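Chymotrypsin (Cellulomonas bogoriensis, PDB 2EA3) is a bacterial chymotrypsin of the S1 peptidase family, a protease that probably cleaves peptide bonds within proteins by a serine-type mechanism. Local coordinates at residues Arg14-Ala22 with Gly135-Ala143. Residues are numbered along the deposited sequence; the frame is centred on the assembly and turned at random.
Sequences RSRCSIGFA and GDSGGSLLA
With its hydroxyl turned beside the backbone N (chi1 -58°), Ser18 directs OG at the carbonyl of Gly135, and Ser140, its OG swung closer to eclipsing the backbone N (chi1 -36°), brings that hydroxyl to the carbonyl of Gly20. Both hydroxyls act as donors and meet a lone pair in the carbonyl plane, Ser18 OG lying 2.8 Å from Gly135 O and Ser140 OG 2.7 Å from Gly20 O. Beside the first of these, a main-chain bond runs from Ser18 N to Ser137 O, 2.7 Å and almost straight at the hydrogen (170°). Ser18 is thus gripped by backbone and side chain together, and its OG has a further partner in Ser99 N. The setting is the double beta-barrel fold of the chymotrypsin family: strand 14-23 belongs to one barrel, strand 140-143 to the other, and the type II turn Asp136-Gly139 that leads into the latter carries Ser137. The OG of Ser137 is hydrogen-bonded to His32 NE2, consistent with a Ser-His-Asp catalytic triad completed by Asp56. Against Ser137 CB rests Cys17 SG, disulfide-linked to Cys33, at 3.8 Å, while Cys17 CB touches Ser137 O, the acceptor of the Ser18 N bond. Farther along, the Phe21 ring presents its edge to Leu141 O, which lies in the ring plane 3.5 Å from CZ. Leu142 CD2 comes up to the same rim, 3.9 Å from Phe21 CE1, and Val72 touches both side chains.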
ATOM      1  N   ARG A  14     -17.088   3.824  -0.146  1.00 15.98           N
ATOM      2  CA  ARG A  14     -16.247   4.563   0.788  1.00 15.91           C
ATOM      3  C   ARG A  14     -14.803   4.544   0.304  1.00 15.84           C
ATOM      4  O   ARG A  14     -14.283   3.486  -0.040  1.00 14.77           O
ATOM      5  CB  ARG A  14     -16.344   3.934   2.181  1.00 16.32           C
ATOM      6  CG  ARG A  14     -15.475   4.584   3.238  1.00 20.68           C
ATOM      7  CD  ARG A  14     -16.002   5.935   3.729  1.00 24.89           C
ATOM      8  NE  ARG A  14     -15.156   6.433   4.809  1.00 28.68           N
ATOM      9  CZ  ARG A  14     -14.007   7.076   4.619  1.00 31.12           C
ATOM     10  NH1 ARG A  14     -13.284   7.477   5.660  1.00 33.17           N
ATOM     11  NH2 ARG A  14     -13.583   7.327   3.390  1.00 31.77           N
ATOM     12  N   SER A  15     -14.152   5.707   0.320  1.00 15.21           N
ATOM     13  CA  SER A  15     -12.792   5.810  -0.190  1.00 16.67           C
ATOM     14  C   SER A  15     -11.900   5.548   1.017  1.00 16.46           C
ATOM     15  O   SER A  15     -11.337   6.481   1.598  1.00 18.19           O
ATOM     16  CB  SER A  15     -12.587   7.220  -0.798  1.00 16.93           C
ATOM     17  OG  SER A  15     -11.526   7.255  -1.739  1.00 20.44           O
ATOM     18  N   ARG A  16     -11.837   4.285   1.434  1.00 15.13           N
ATOM     19  CA  ARG A  16     -11.190   3.899   2.707  1.00 14.94           C
ATOM     20  C   ARG A  16      -9.680   3.785   2.547  1.00 12.92           C
ATOM     21  O   ARG A  16      -8.935   3.967   3.509  1.00 12.38           O
ATOM     22  CB  ARG A  16     -11.675   2.516   3.192  1.00 15.96           C
ATOM     23  CG  ARG A  16     -13.162   2.283   3.184  1.00 20.29           C
ATOM     24  CD  ARG A  16     -13.618   1.592   4.466  1.00 28.31           C
ATOM     25  NE  ARG A  16     -13.408   0.146   4.426  1.00 33.14           N
ATOM     26  CZ  ARG A  16     -14.322  -0.737   4.025  1.00 34.75           C
ATOM     27  NH1 ARG A  16     -14.033  -2.033   4.038  1.00 36.09           N
ATOM     28  NH2 ARG A  16     -15.527  -0.334   3.619  1.00 36.73           N
ATOM     29  N   CYS A  17      -9.250   3.437   1.336  1.00 11.85           N
ATOM     30  CA  CYS A  17      -7.864   3.028   1.105  1.00 11.14           C
ATOM     31  C   CYS A  17      -7.333   3.444  -0.261  1.00 11.08           C
ATOM     32  O   CYS A  17      -8.079   3.902  -1.144  1.00 11.94           O
ATOM     33  CB  CYS A  17      -7.729   1.511   1.258  1.00 11.45           C
ATOM     34  SG  CYS A  17      -7.902   0.940   2.966  1.00 11.14           S
ATOM     35  N   SER A  18      -6.023   3.272  -0.418  1.00  9.61           N
ATOM     36  CA  SER A  18      -5.326   3.550  -1.656  1.00  9.21           C
ATOM     37  C   SER A  18      -4.734   2.254  -2.226  1.00  9.33           C
ATOM     38  O   SER A  18      -4.530   1.267  -1.489  1.00  9.36           O
ATOM     39  CB  SER A  18      -4.215   4.565  -1.381  1.00  8.94           C
ATOM     40  OG  SER A  18      -4.737   5.768  -0.811  1.00  9.96           O
ATOM     41  N   ILE A  19      -4.504   2.262  -3.536  1.00  8.59           N
ATOM     42  CA  ILE A  19      -3.820   1.187  -4.250  1.00  9.51           C
ATOM     43  C   ILE A  19      -2.361   1.122  -3.824  1.00  9.05           C
ATOM     44  O   ILE A  19      -1.691   2.161  -3.714  1.00  9.93           O
ATOM     45  CB  ILE A  19      -3.903   1.406  -5.772  1.00  9.44           C
ATOM     46  CG1 ILE A  19      -5.368   1.338  -6.236  1.00 11.91           C
ATOM     47  CG2 ILE A  19      -3.069   0.363  -6.542  1.00 10.81           C
ATOM     48  CD1 ILE A  19      -5.592   1.942  -7.586  1.00 14.96           C
ATOM     49  N   GLY A  20      -1.879  -0.104  -3.593  1.00  8.75           N
ATOM     50  CA  GLY A  20      -0.492  -0.353  -3.256  1.00  8.33           C
ATOM     51  C   GLY A  20       0.329  -0.464  -4.533  1.00  9.24           C
ATOM     52  O   GLY A  20       0.965   0.514  -4.974  1.00  9.37           O
ATOM     53  N   PHE A  21       0.279  -1.645  -5.155  1.00  8.51           N
ATOM     54  CA  PHE A  21       1.027  -1.895  -6.380  1.00  9.50           C
ATOM     55  C   PHE A  21       0.251  -2.831  -7.257  1.00  9.88           C
ATOM     56  O   PHE A  21      -0.448  -3.689  -6.752  1.00  9.53           O
ATOM     57  CB  PHE A  21       2.364  -2.553  -6.071  1.00  9.87           C
ATOM     58  CG  PHE A  21       3.259  -1.698  -5.251  1.00  9.63           C
ATOM     59  CD1 PHE A  21       3.979  -0.653  -5.857  1.00 10.32           C
ATOM     60  CD2 PHE A  21       3.363  -1.905  -3.874  1.00 10.01           C
ATOM     61  CE1 PHE A  21       4.791   0.178  -5.085  1.00  9.20           C
ATOM     62  CE2 PHE A  21       4.183  -1.079  -3.093  1.00 10.20           C
ATOM     63  CZ  PHE A  21       4.899  -0.043  -3.701  1.00 10.35           C
ATOM     64  N   ALA A  22       0.419  -2.664  -8.571  1.00 10.15           N
ATOM     65  CA  ALA A  22      -0.126  -3.598  -9.547  1.00 10.17           C
ATOM     66  C   ALA A  22       0.699  -4.885  -9.573  1.00 10.76           C
ATOM     67  O   ALA A  22       1.931  -4.864  -9.573  1.00 11.41           O
ATOM     68  CB  ALA A  22      -0.145  -2.956 -10.917  1.00  9.85           C
ATOM     69  N   GLY A 135      -7.261   7.077   4.743  1.00 15.92           N
ATOM     70  CA  GLY A 135      -7.439   7.218   3.316  1.00 12.63           C
ATOM     71  C   GLY A 135      -6.151   6.820   2.632  1.00 11.51           C
ATOM     72  O   GLY A 135      -6.189   6.262   1.547  1.00 11.05           O
ATOM     73  N   ASP A 136      -5.011   7.116   3.269  1.00 10.12           N
ATOM     74  CA  ASP A 136      -3.701   6.736   2.711  1.00  9.07           C
ATOM     75  C   ASP A 136      -3.399   5.244   2.869  1.00  8.73           C
ATOM     76  O   ASP A 136      -2.482   4.722   2.223  1.00  8.59           O
ATOM     77  CB  ASP A 136      -2.576   7.518   3.395  1.00  8.98           C
ATOM     78  CG  ASP A 136      -2.623   9.013   3.098  1.00  9.36           C
ATOM     79  OD1 ASP A 136      -2.135   9.773   3.963  1.00 11.09           O
ATOM     80  OD2 ASP A 136      -3.100   9.416   2.006  1.00 10.00           O
ATOM     81  N   SER A 137      -4.115   4.569   3.767  1.00  8.27           N
ATOM     82  CA  SER A 137      -3.896   3.126   4.008  1.00  8.99           C
ATOM     83  C   SER A 137      -3.877   2.323   2.711  1.00  8.64           C
ATOM     84  O   SER A 137      -4.705   2.573   1.829  1.00  9.29           O
ATOM     85  CB  SER A 137      -5.068   2.587   4.855  1.00 10.61           C
ATOM     86  OG  SER A 137      -4.898   2.948   6.195  1.00 14.23           O
ATOM     87  N   GLY A 138      -2.979   1.344   2.602  1.00  8.58           N
ATOM     88  CA  GLY A 138      -2.941   0.474   1.437  1.00  8.43           C
ATOM     89  C   GLY A 138      -2.035   1.031   0.369  1.00  8.76           C
ATOM     90  O   GLY A 138      -1.669   0.313  -0.551  1.00  9.22           O
ATOM     91  N   GLY A 139      -1.689   2.315   0.488  1.00  8.21           N
ATOM     92  CA  GLY A 139      -0.901   3.014  -0.527  1.00  8.99           C
ATOM     93  C   GLY A 139       0.554   2.591  -0.595  1.00  9.71           C
ATOM     94  O   GLY A 139       1.034   1.856   0.246  1.00  9.74           O
ATOM     95  N   SER A 140       1.238   3.058  -1.627  1.00  9.74           N
ATOM     96  CA  SER A 140       2.578   2.607  -1.987  1.00  9.80           C
ATOM     97  C   SER A 140       3.640   3.219  -1.107  1.00  9.87           C
ATOM     98  O   SER A 140       3.594   4.403  -0.801  1.00 10.72           O
ATOM     99  CB  SER A 140       2.899   3.040  -3.425  1.00 10.28           C
ATOM    100  OG  SER A 140       1.738   2.972  -4.241  1.00  9.90           O
ATOM    101  N   LEU A 141       4.631   2.418  -0.757  1.00  9.37           N
ATOM    102  CA  LEU A 141       5.856   2.933  -0.178  1.00  9.20           C
ATOM    103  C   LEU A 141       6.998   2.531  -1.108  1.00  9.49           C
ATOM    104  O   LEU A 141       7.171   1.351  -1.405  1.00  9.80           O
ATOM    105  CB  LEU A 141       6.101   2.352   1.217  1.00  9.89           C
ATOM    106  CG  LEU A 141       7.330   2.953   1.902  1.00  8.70           C
ATOM    107  CD1 LEU A 141       7.070   4.412   2.276  1.00 11.42           C
ATOM    108  CD2 LEU A 141       7.687   2.099   3.153  1.00 11.30           C
ATOM    109  N   LEU A 142       7.753   3.527  -1.566  1.00 10.30           N
ATOM    110  CA  LEU A 142       8.869   3.299  -2.488  1.00 10.82           C
ATOM    111  C   LEU A 142      10.167   3.739  -1.836  1.00 11.94           C
ATOM    112  O   LEU A 142      10.187   4.735  -1.110  1.00 11.48           O
ATOM    113  CB  LEU A 142       8.664   4.129  -3.767  1.00 11.84           C
ATOM    114  CG  LEU A 142       7.545   3.754  -4.727  1.00 12.89           C
ATOM    115  CD1 LEU A 142       7.318   4.921  -5.709  1.00 15.42           C
ATOM    116  CD2 LEU A 142       7.904   2.498  -5.459  1.00 13.56           C
ATOM    117  N   ALA A 143      11.240   3.002  -2.095  1.00 11.92           N
ATOM    118  CA  ALA A 143      12.581   3.537  -1.906  1.00 13.33           C
ATOM    119  C   ALA A 143      13.112   3.689  -3.317  1.00 13.31           C
ATOM    120  O   ALA A 143      13.419   2.702  -3.970  1.00 14.80           O
ATOM    121  CB  ALA A 143      13.420   2.595  -1.109  1.00 13.51           C
TER